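Local coordinates for protein yciF (Escherichia coli, PDB 2GS4) that forms a homodimer and probably binds metal in a ferritin-like, rubrerythrin-related helical bundle linked to the stress response, although its precise function is unknown, at residues A[20-23]-A[24-28]; A[76-79]-A[80-84]; A[45-48]-A[49-52]; A[54-57]-A[58-61]. All coordinates share one frame; numbering follows the deposited sequence.

From the N terminus, contact 1 (20-28) comes first, on helix 6-33; contacts 3 (45-52) and 4 (54-61) follow on helix 38-63, and contact 2 (76-84) opens helix 76-89. Each spans little more than two helical turns, so none closes a loop; all run in series, and none nests or crosses. In space, contact 1 touches the other three: Leu28 and Glu21 pack on Thr51 of contact 3, Glu21 on Gln54 and Ile55 of contact 4, and Gln23 and Ala27 on Ile82 of contact 2. Contact 2 does not meet contacts 3 and 4, whose nearest atoms lie about 8 and 9 Å from it. It reaches the second subunit instead.

Contact 1. Residues A[20-23]-A[24-28]; sequences AEKQ and LTRAL
The hydroxyl OG1 of Thr25 donates a very short hydrogen bond to Lys22 O (2.5 Å), one turn back along the helix. Thr25 chi1, 59°, sets OG1 between the backbone N and the carbonyl carbon, and puts CG2 beside Glu21 O, 3.3 Å away. A valine in its place has no hydroxyl, and Lys22 O would probably be left with little more than the weak bond from Thr25 N (3.3 Å). Arg26 bends at both chi2 and chi3, which folds its guanidinium over the backbone, with Gln23 CA 3.8 Å above the centre of one face. These side chains lie on helix 6-33 of a ferritin-like bundle; among its i to i+4 bonds is an almost straight one from Ala27 N to Gln23 O (3.2 Å, N-H...O 177°). Facing the bundle interior, Glu21 and Leu24 run alongside each other, with Glu21 OE1 3.9 Å from Leu24 CD2. Further out, Glu21 OE2 is hydrogen-bonded to Tyr117 OH, and Gln23 NE2 reaches both Ser19 OG and Cys75 O, the latter joining this helix to the loop before helix 76-89.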
loop_
_atom_site.group_PDB
_atom_site.type_symbol
_atom_site.label_atom_id
_atom_site.label_comp_id
_atom_site.label_asym_id
_atom_site.label_seq_id
_atom_site.Cartn_x
_atom_site.Cartn_y
_atom_site.Cartn_z
ATOM N N ALA A 20 2.742 4.313 -9.149
ATOM C CA ALA A 20 3.212 4.900 -7.899
ATOM C C ALA A 20 4.299 5.951 -8.118
ATOM O O ALA A 20 4.275 7.009 -7.504
ATOM C CB ALA A 20 3.729 3.796 -6.971
ATOM N N GLU A 21 5.263 5.637 -8.979
ATOM C CA GLU A 21 6.361 6.555 -9.272
ATOM C C GLU A 21 5.821 7.808 -9.959
ATOM O O GLU A 21 6.261 8.926 -9.676
ATOM C CB GLU A 21 7.399 5.854 -10.169
ATOM C CG GLU A 21 8.039 4.622 -9.522
ATOM C CD GLU A 21 9.011 4.977 -8.400
ATOM O OE1 GLU A 21 8.853 6.052 -7.779
ATOM O OE2 GLU A 21 9.930 4.171 -8.129
ATOM N N LYS A 22 4.858 7.599 -10.850
ATOM C CA LYS A 22 4.209 8.666 -11.606
ATOM C C LYS A 22 3.583 9.656 -10.616
ATOM O O LYS A 22 3.788 10.865 -10.696
ATOM C CB LYS A 22 3.107 8.068 -12.482
ATOM C CG LYS A 22 2.973 8.670 -13.862
ATOM C CD LYS A 22 4.002 8.106 -14.826
ATOM C CE LYS A 22 3.939 8.846 -16.152
ATOM N NZ LYS A 22 5.141 8.599 -16.985
ATOM N N GLN A 23 2.812 9.120 -9.676
ATOM C CA GLN A 23 2.160 9.938 -8.664
ATOM C C GLN A 23 3.224 10.549 -7.770
ATOM O O GLN A 23 3.124 11.715 -7.383
ATOM C CB GLN A 23 1.216 9.086 -7.807
ATOM C CG GLN A 23 0.169 8.316 -8.589
ATOM C CD GLN A 23 -0.724 7.484 -7.683
ATOM O OE1 GLN A 23 -1.284 7.990 -6.717
ATOM N NE2 GLN A 23 -0.856 6.204 -7.991
ATOM N N LEU A 24 4.257 9.774 -7.445
ATOM C CA LEU A 24 5.291 10.303 -6.573
ATOM C C LEU A 24 5.944 11.576 -7.148
ATOM O O LEU A 24 6.223 12.509 -6.395
ATOM C CB LEU A 24 6.340 9.229 -6.266
ATOM C CG LEU A 24 7.113 9.398 -4.944
ATOM C CD1 LEU A 24 6.154 9.691 -3.789
ATOM C CD2 LEU A 24 7.913 8.139 -4.647
ATOM N N THR A 25 6.149 11.635 -8.469
ATOM C CA THR A 25 6.763 12.825 -9.089
ATOM C C THR A 25 6.053 14.119 -8.698
ATOM O O THR A 25 6.703 15.091 -8.305
ATOM C CB THR A 25 6.794 12.746 -10.647
ATOM O OG1 THR A 25 5.464 12.608 -11.154
ATOM C CG2 THR A 25 7.651 11.570 -11.117
ATOM N N ARG A 26 4.727 14.137 -8.813
ATOM C CA ARG A 26 3.949 15.315 -8.440
ATOM C C ARG A 26 4.099 15.578 -6.938
ATOM O O ARG A 26 4.399 16.694 -6.517
ATOM C CB ARG A 26 2.451 15.129 -8.765
ATOM C CG ARG A 26 2.055 15.215 -10.249
ATOM C CD ARG A 26 1.763 13.845 -10.884
ATOM N NE ARG A 26 0.530 13.215 -10.406
ATOM C CZ ARG A 26 0.002 12.110 -10.935
ATOM N NH1 ARG A 26 0.595 11.512 -11.962
ATOM N NH2 ARG A 26 -1.114 11.594 -10.434
ATOM N N ALA A 27 3.900 14.539 -6.135
ATOM C CA ALA A 27 3.986 14.674 -4.685
ATOM C C ALA A 27 5.310 15.242 -4.177
ATOM O O ALA A 27 5.326 16.082 -3.281
ATOM C CB ALA A 27 3.714 13.333 -4.025
ATOM N N LEU A 28 6.420 14.792 -4.750
ATOM C CA LEU A 28 7.726 15.265 -4.307
ATOM C C LEU A 28 7.962 16.750 -4.604
ATOM O O LEU A 28 8.620 17.437 -3.825
ATOM C CB LEU A 28 8.833 14.397 -4.923
ATOM C CG LEU A 28 8.823 12.940 -4.433
ATOM C CD1 LEU A 28 9.731 12.076 -5.294
ATOM C CD2 LEU A 28 9.259 12.893 -2.979
#

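Contact 2. Residues A[76-79]-A[80-84]; sequences VAME and GLIEE
The carboxylates of Glu79 and Glu83 are the flat groups of this contact, their planes 46° apart. The two side chains run alongside each other in the same direction, yet it is the CG methylene of Glu79 that Glu83 OE1 meets, at 3.5 Å. The acid groups themselves keep apart, with Glu79 OE2 4.4 Å from Glu83 OE1. This is the first part of helix 76-89, a short helix laid against the longer helices of a ferritin-like bundle and at the dimer interface. Met78, here selenomethionine, and Ile82 pack on helix 6-33, while Ala77 and Leu81 meet the second subunit, Ala77 against Ala77 of that chain and Leu81 against its Val76; Met78, Ala77 and Leu81 also pack on Tyr112 of helix 95-126 in their own chain. Glu79 spans both settings, since its OE1 forms a salt bridge with Lys74 and its OE2 another with Lys108 of the second subunit. Two lysines so placed would probably offset the proximity of the Glu83 charge. Within the helix, Leu81 lays CG 3.4 Å from Ala77 O, the oxygen that accepts the hydrogen bond of Leu81 N. Ile82 likewise sits over the preceding turn, its CG1 3.4 Å from Met78 O. The side chain of Met78 leaves with CG anti to the backbone N (chi1 -180°), and the bend at chi2 (59°) brings SE to 3.9 Å from Ile82 CG1. Packing is tightest where Met78 CG lies only 3.5 Å from Ile82 CD1.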
loop_
_atom_site.group_PDB
_atom_site.type_symbol
_atom_site.label_atom_id
_atom_site.label_comp_id
_atom_site.label_asym_id
_atom_site.label_seq_id
_atom_site.Cartn_x
_atom_site.Cartn_y
_atom_site.Cartn_z
ATOM N N VAL A 76 -3.644 2.657 -5.760
ATOM C CA VAL A 76 -4.393 3.191 -4.630
ATOM C C VAL A 76 -3.544 3.321 -3.365
ATOM O O VAL A 76 -3.745 4.237 -2.568
ATOM C CB VAL A 76 -5.641 2.308 -4.382
ATOM C CG1 VAL A 76 -6.317 2.668 -3.080
ATOM C CG2 VAL A 76 -6.614 2.503 -5.548
ATOM N N ALA A 77 -2.597 2.407 -3.183
ATOM C CA ALA A 77 -1.724 2.451 -2.019
ATOM C C ALA A 77 -0.907 3.748 -2.030
ATOM O O ALA A 77 -0.889 4.474 -1.046
ATOM C CB ALA A 77 -0.798 1.242 -2.012
HETATM N N MSE A 78 -0.233 4.043 -3.138
HETATM C CA MSE A 78 0.563 5.270 -3.188
HETATM C C MSE A 78 -0.295 6.513 -3.031
HETATM O O MSE A 78 0.119 7.487 -2.404
HETATM C CB MSE A 78 1.347 5.379 -4.498
HETATM C CG MSE A 78 2.188 6.655 -4.555
HETATM SE SE MSE A 78 3.468 6.767 -3.111
HETATM C CE MSE A 78 4.798 5.570 -3.847
ATOM N N GLU A 79 -1.488 6.480 -3.618
ATOM C CA GLU A 79 -2.426 7.593 -3.553
ATOM C C GLU A 79 -2.705 7.912 -2.078
ATOM O O GLU A 79 -2.694 9.078 -1.672
ATOM C CB GLU A 79 -3.711 7.203 -4.301
ATOM C CG GLU A 79 -4.822 8.224 -4.370
ATOM C CD GLU A 79 -6.039 7.669 -5.109
ATOM O OE1 GLU A 79 -6.312 8.111 -6.246
ATOM O OE2 GLU A 79 -6.717 6.776 -4.554
ATOM N N GLY A 80 -2.927 6.873 -1.277
ATOM C CA GLY A 80 -3.188 7.084 0.136
ATOM C C GLY A 80 -1.975 7.642 0.868
ATOM O O GLY A 80 -2.108 8.531 1.709
ATOM N N LEU A 81 -0.789 7.131 0.543
ATOM C CA LEU A 81 0.439 7.585 1.189
ATOM C C LEU A 81 0.724 9.046 0.848
ATOM O O LEU A 81 1.270 9.797 1.667
ATOM C CB LEU A 81 1.613 6.688 0.767
ATOM C CG LEU A 81 1.487 5.241 1.262
ATOM C CD1 LEU A 81 2.611 4.364 0.704
ATOM C CD2 LEU A 81 1.515 5.237 2.778
ATOM N N ILE A 82 0.338 9.444 -0.360
ATOM C CA ILE A 82 0.537 10.809 -0.803
ATOM C C ILE A 82 -0.497 11.713 -0.118
ATOM O O ILE A 82 -0.187 12.841 0.259
ATOM C CB ILE A 82 0.494 10.861 -2.352
ATOM C CG1 ILE A 82 1.834 10.327 -2.882
ATOM C CG2 ILE A 82 0.195 12.267 -2.849
ATOM C CD1 ILE A 82 1.924 10.110 -4.379
ATOM N N GLU A 83 -1.714 11.213 0.095
ATOM C CA GLU A 83 -2.715 12.026 0.784
ATOM C C GLU A 83 -2.277 12.191 2.239
ATOM O O GLU A 83 -2.546 13.219 2.861
ATOM C CB GLU A 83 -4.110 11.385 0.686
ATOM C CG GLU A 83 -4.715 11.537 -0.710
ATOM C CD GLU A 83 -6.042 10.830 -0.881
ATOM O OE1 GLU A 83 -6.279 10.297 -1.986
ATOM O OE2 GLU A 83 -6.853 10.816 0.071
ATOM N N GLU A 84 -1.583 11.183 2.771
ATOM C CA GLU A 84 -1.083 11.224 4.140
ATOM C C GLU A 84 -0.087 12.376 4.259
ATOM O O GLU A 84 -0.171 13.188 5.181
ATOM C CB GLU A 84 -0.418 9.883 4.511
ATOM C CG GLU A 84 0.283 9.865 5.870
ATOM C CD GLU A 84 0.464 8.456 6.424
ATOM O OE1 GLU A 84 0.501 7.495 5.624
ATOM O OE2 GLU A 84 0.583 8.306 7.660
#

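Contact 3. Residues A[45-48]-A[49-52]; sequences HAHL and EETH
His47 is met by two side chains of the next turn, Glu50 and Thr51, in different ways. Thr51 OG1 sits 3.6 Å above one face of the imidazole, offset toward its rim. The Glu50 carboxylate stands steeply to the ring, the planes 78° apart, and its OE1 comes obliquely to 3.6 Å from His47 CD2. Thr51 is itself held to the backbone: its chi1 of -64° sets OG1 beside its own backbone N, from where it donates to His47 O at 2.8 Å, while Thr51 N reaches the same oxygen from the opposite face of the carbonyl plane. Two bonds thus grip His47 O, and the hydroxyl bond should fix the rotation of the threonine against the ring face. On another side of the helix, Leu48 and His52 point the same way, Leu48 CD1 resting 3.8 Å from His52 CE1. The ring nitrogen His52 ND1 adds a weak bond to Leu48 O (3.4 Å). His45 and Glu49 also lie side by side; their planes are turned 69° apart, and Glu49 OE1 stands 3.7 Å from His45 CE1. The polar ends of His47 and Glu50 find their partners on helix 130-159, His47 NE2 on Glu143 OE1 and Glu50 OE1 on Thr146 OG1, with the like-charged Glu50 and Glu143 close together. Leu28 and Glu21 of helix 6-33 pack on Thr51. A buried histidine and carboxylates gathered between helices in this way are consistent with the metal-binding interior of the ferritin-like four-helix bundle, as in rubrerythrin.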
loop_
_atom_site.group_PDB
_atom_site.type_symbol
_atom_site.label_atom_id
_atom_site.label_comp_id
_atom_site.label_asym_id
_atom_site.label_seq_id
_atom_site.Cartn_x
_atom_site.Cartn_y
_atom_site.Cartn_z
ATOM N N HIS A 45 13.705 17.410 -3.490
ATOM C CA HIS A 45 13.989 17.758 -4.877
ATOM C C HIS A 45 14.940 16.730 -5.474
ATOM O O HIS A 45 14.798 16.343 -6.635
ATOM C CB HIS A 45 14.598 19.160 -4.977
ATOM C CG HIS A 45 14.798 19.631 -6.385
ATOM N ND1 HIS A 45 13.756 19.783 -7.277
ATOM C CD2 HIS A 45 15.919 19.974 -7.058
ATOM C CE1 HIS A 45 14.230 20.197 -8.438
ATOM N NE2 HIS A 45 15.542 20.320 -8.332
ATOM N N ALA A 46 15.903 16.275 -4.679
ATOM C CA ALA A 46 16.843 15.277 -5.160
ATOM C C ALA A 46 16.084 13.985 -5.462
ATOM O O ALA A 46 16.323 13.348 -6.485
ATOM C CB ALA A 46 17.929 15.018 -4.119
ATOM N N HIS A 47 15.157 13.604 -4.587
ATOM C CA HIS A 47 14.408 12.369 -4.811
ATOM C C HIS A 47 13.462 12.503 -6.000
ATOM O O HIS A 47 13.155 11.511 -6.671
ATOM C CB HIS A 47 13.611 11.972 -3.569
ATOM C CG HIS A 47 13.117 10.559 -3.606
ATOM N ND1 HIS A 47 12.000 10.144 -2.918
ATOM C CD2 HIS A 47 13.593 9.466 -4.250
ATOM C CE1 HIS A 47 11.806 8.852 -3.137
ATOM N NE2 HIS A 47 12.758 8.420 -3.942
ATOM N N LEU A 48 13.000 13.726 -6.262
ATOM C CA LEU A 48 12.108 13.984 -7.384
ATOM C C LEU A 48 12.851 13.651 -8.676
ATOM O O LEU A 48 12.282 13.072 -9.605
ATOM C CB LEU A 48 11.684 15.454 -7.406
ATOM C CG LEU A 48 11.074 15.949 -8.723
ATOM C CD1 LEU A 48 9.976 14.998 -9.160
ATOM C CD2 LEU A 48 10.534 17.364 -8.562
ATOM N N GLU A 49 14.122 14.028 -8.730
ATOM C CA GLU A 49 14.926 13.752 -9.912
ATOM C C GLU A 49 15.214 12.263 -10.021
ATOM O O GLU A 49 15.022 11.669 -11.078
ATOM C CB GLU A 49 16.217 14.559 -9.860
ATOM C CG GLU A 49 15.961 16.050 -9.890
ATOM C CD GLU A 49 15.042 16.437 -11.031
ATOM O OE1 GLU A 49 14.308 17.438 -10.895
ATOM O OE2 GLU A 49 15.056 15.738 -12.070
ATOM N N GLU A 50 15.646 11.656 -8.917
ATOM C CA GLU A 50 15.931 10.226 -8.887
ATOM C C GLU A 50 14.683 9.416 -9.282
ATOM O O GLU A 50 14.804 8.385 -9.935
ATOM C CB GLU A 50 16.450 9.838 -7.483
ATOM C CG GLU A 50 16.441 8.352 -7.125
ATOM C CD GLU A 50 16.960 8.089 -5.708
ATOM O OE1 GLU A 50 16.328 7.301 -4.970
ATOM O OE2 GLU A 50 18.005 8.669 -5.332
ATOM N N THR A 51 13.490 9.887 -8.909
ATOM C CA THR A 51 12.254 9.181 -9.250
ATOM C C THR A 51 11.975 9.223 -10.754
ATOM O O THR A 51 11.483 8.237 -11.321
ATOM C CB THR A 51 11.026 9.749 -8.474
ATOM O OG1 THR A 51 11.201 9.535 -7.065
ATOM C CG2 THR A 51 9.735 9.034 -8.910
ATOM N N HIS A 52 12.265 10.356 -11.399
ATOM C CA HIS A 52 12.060 10.444 -12.838
ATOM C C HIS A 52 13.026 9.440 -13.461
ATOM O O HIS A 52 12.702 8.775 -14.450
ATOM C CB HIS A 52 12.343 11.862 -13.361
ATOM C CG HIS A 52 11.127 12.735 -13.424
ATOM N ND1 HIS A 52 10.966 13.855 -12.633
ATOM C CD2 HIS A 52 9.999 12.637 -14.166
ATOM C CE1 HIS A 52 9.791 14.403 -12.884
ATOM N NE2 HIS A 52 9.183 13.683 -13.810
#

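Contact 4. Residues A[54-57]-A[58-61]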
loop_
_atom_site.group_PDB
_atom_site.type_symbol
_atom_site.label_atom_id
_atom_site.label_comp_id
_atom_site.label_asym_id
_atom_site.label_seq_id
_atom_site.Cartn_x
_atom_site.Cartn_y
_atom_site.Cartn_z
ATOM N N GLN A 54 14.030 6.662 -12.108
ATOM C CA GLN A 54 13.549 5.315 -11.831
ATOM C C GLN A 54 12.438 4.929 -12.797
ATOM O O GLN A 54 12.289 3.747 -13.144
ATOM C CB GLN A 54 13.106 5.221 -10.357
ATOM C CG GLN A 54 14.297 5.402 -9.412
ATOM C CD GLN A 54 13.930 5.670 -7.962
ATOM O OE1 GLN A 54 12.780 5.951 -7.640
ATOM N NE2 GLN A 54 14.928 5.606 -7.082
ATOM N N ILE A 55 11.664 5.909 -13.256
ATOM C CA ILE A 55 10.624 5.591 -14.210
ATOM C C ILE A 55 11.346 5.174 -15.503
ATOM O O ILE A 55 10.938 4.221 -16.164
ATOM C CB ILE A 55 9.675 6.788 -14.448
ATOM C CG1 ILE A 55 8.864 7.043 -13.170
ATOM C CG2 ILE A 55 8.730 6.494 -15.615
ATOM C CD1 ILE A 55 7.890 8.209 -13.242
ATOM N N GLU A 56 12.429 5.862 -15.853
ATOM C CA GLU A 56 13.158 5.480 -17.067
ATOM C C GLU A 56 13.662 4.050 -16.926
ATOM O O GLU A 56 13.650 3.279 -17.887
ATOM C CB GLU A 56 14.350 6.414 -17.324
ATOM C CG GLU A 56 13.939 7.850 -17.634
ATOM C CD GLU A 56 13.125 7.959 -18.903
ATOM O OE1 GLU A 56 12.271 8.862 -18.972
ATOM O OE2 GLU A 56 13.346 7.155 -19.831
ATOM N N ARG A 57 14.106 3.691 -15.727
ATOM C CA ARG A 57 14.608 2.344 -15.504
ATOM C C ARG A 57 13.486 1.317 -15.692
ATOM O O ARG A 57 13.739 0.201 -16.149
ATOM C CB ARG A 57 15.234 2.234 -14.109
ATOM C CG ARG A 57 16.139 1.024 -13.936
ATOM C CD ARG A 57 16.952 1.132 -12.655
ATOM N NE ARG A 57 17.934 2.209 -12.730
ATOM C CZ ARG A 57 18.216 3.029 -11.722
ATOM N NH1 ARG A 57 19.130 3.980 -11.868
ATOM N NH2 ARG A 57 17.561 2.915 -10.573
ATOM N N ILE A 58 12.252 1.685 -15.344
ATOM C CA ILE A 58 11.123 0.778 -15.526
ATOM C C ILE A 58 10.890 0.554 -17.027
ATOM O O ILE A 58 10.512 -0.540 -17.437
ATOM C CB ILE A 58 9.811 1.320 -14.864
ATOM C CG1 ILE A 58 9.903 1.225 -13.334
ATOM C CG2 ILE A 58 8.611 0.512 -15.350
ATOM C CD1 ILE A 58 8.737 1.893 -12.605
ATOM N N ASP A 59 11.093 1.584 -17.844
ATOM C CA ASP A 59 10.911 1.424 -19.289
ATOM C C ASP A 59 11.932 0.401 -19.775
ATOM O O ASP A 59 11.640 -0.426 -20.645
ATOM C CB ASP A 59 11.135 2.739 -20.042
ATOM C CG ASP A 59 10.154 3.820 -19.644
ATOM O OD1 ASP A 59 8.990 3.493 -19.342
ATOM O OD2 ASP A 59 10.546 5.004 -19.655
ATOM N N GLN A 60 13.124 0.464 -19.187
ATOM C CA GLN A 60 14.210 -0.454 -19.514
ATOM C C GLN A 60 13.838 -1.884 -19.130
ATOM O O GLN A 60 14.125 -2.824 -19.871
ATOM C CB GLN A 60 15.500 -0.066 -18.777
ATOM C CG GLN A 60 16.263 1.137 -19.339
ATOM C CD GLN A 60 17.591 1.358 -18.623
ATOM O OE1 GLN A 60 18.658 1.015 -19.137
ATOM N NE2 GLN A 60 17.526 1.915 -17.421
ATOM N N VAL A 61 13.214 -2.046 -17.962
ATOM C CA VAL A 61 12.804 -3.369 -17.489
ATOM C C VAL A 61 11.808 -3.970 -18.457
ATOM O O VAL A 61 11.893 -5.149 -18.820
ATOM C CB VAL A 61 12.115 -3.307 -16.100
ATOM C CG1 VAL A 61 11.343 -4.604 -15.846
ATOM C CG2 VAL A 61 13.143 -3.104 -15.007
#
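Glu56 bends at chi2 (-63°) toward Asp59, while Asp59 sets CG beside its own backbone N (chi1 -62°), and the two side chains cross obliquely one turn apart. Glu56 OE2 comes to 3.5 Å from Asp59 OD2, the carboxylate planes standing 77° to each other. Such a pair of like charges is likely to be mildly unfavourable unless solvent or protonation relieves it. Asp59 OD2 also lies 3.6 Å from Ile55 O. With an alanine at this position the carboxylate is gone, and the cover over Ile55 O and the local negative charge beside Glu56 would probably be lost. These turns belong to the later part of helix 38-63 in the ferritin-like bundle, where Ile55 and Ile58 pack on helix 6-33 and Arg57, Gln60 and Val61 on Leu135 of helix 130-159. Gln60 passes at a slant over the base of Arg57: NE2 is 3.5 Å from Arg57 CA and 3.9 Å from Arg57 CG. The guanidinium of Arg57 leads away to helix 130-159, with NH2 in a salt bridge to Glu142 and a hydrogen bond to Thr139. Val61 N closes the last backbone bond, to Arg57 O at 2.9 Å, and Val61 CG2 lies 3.5 Å from the same Arg57 O.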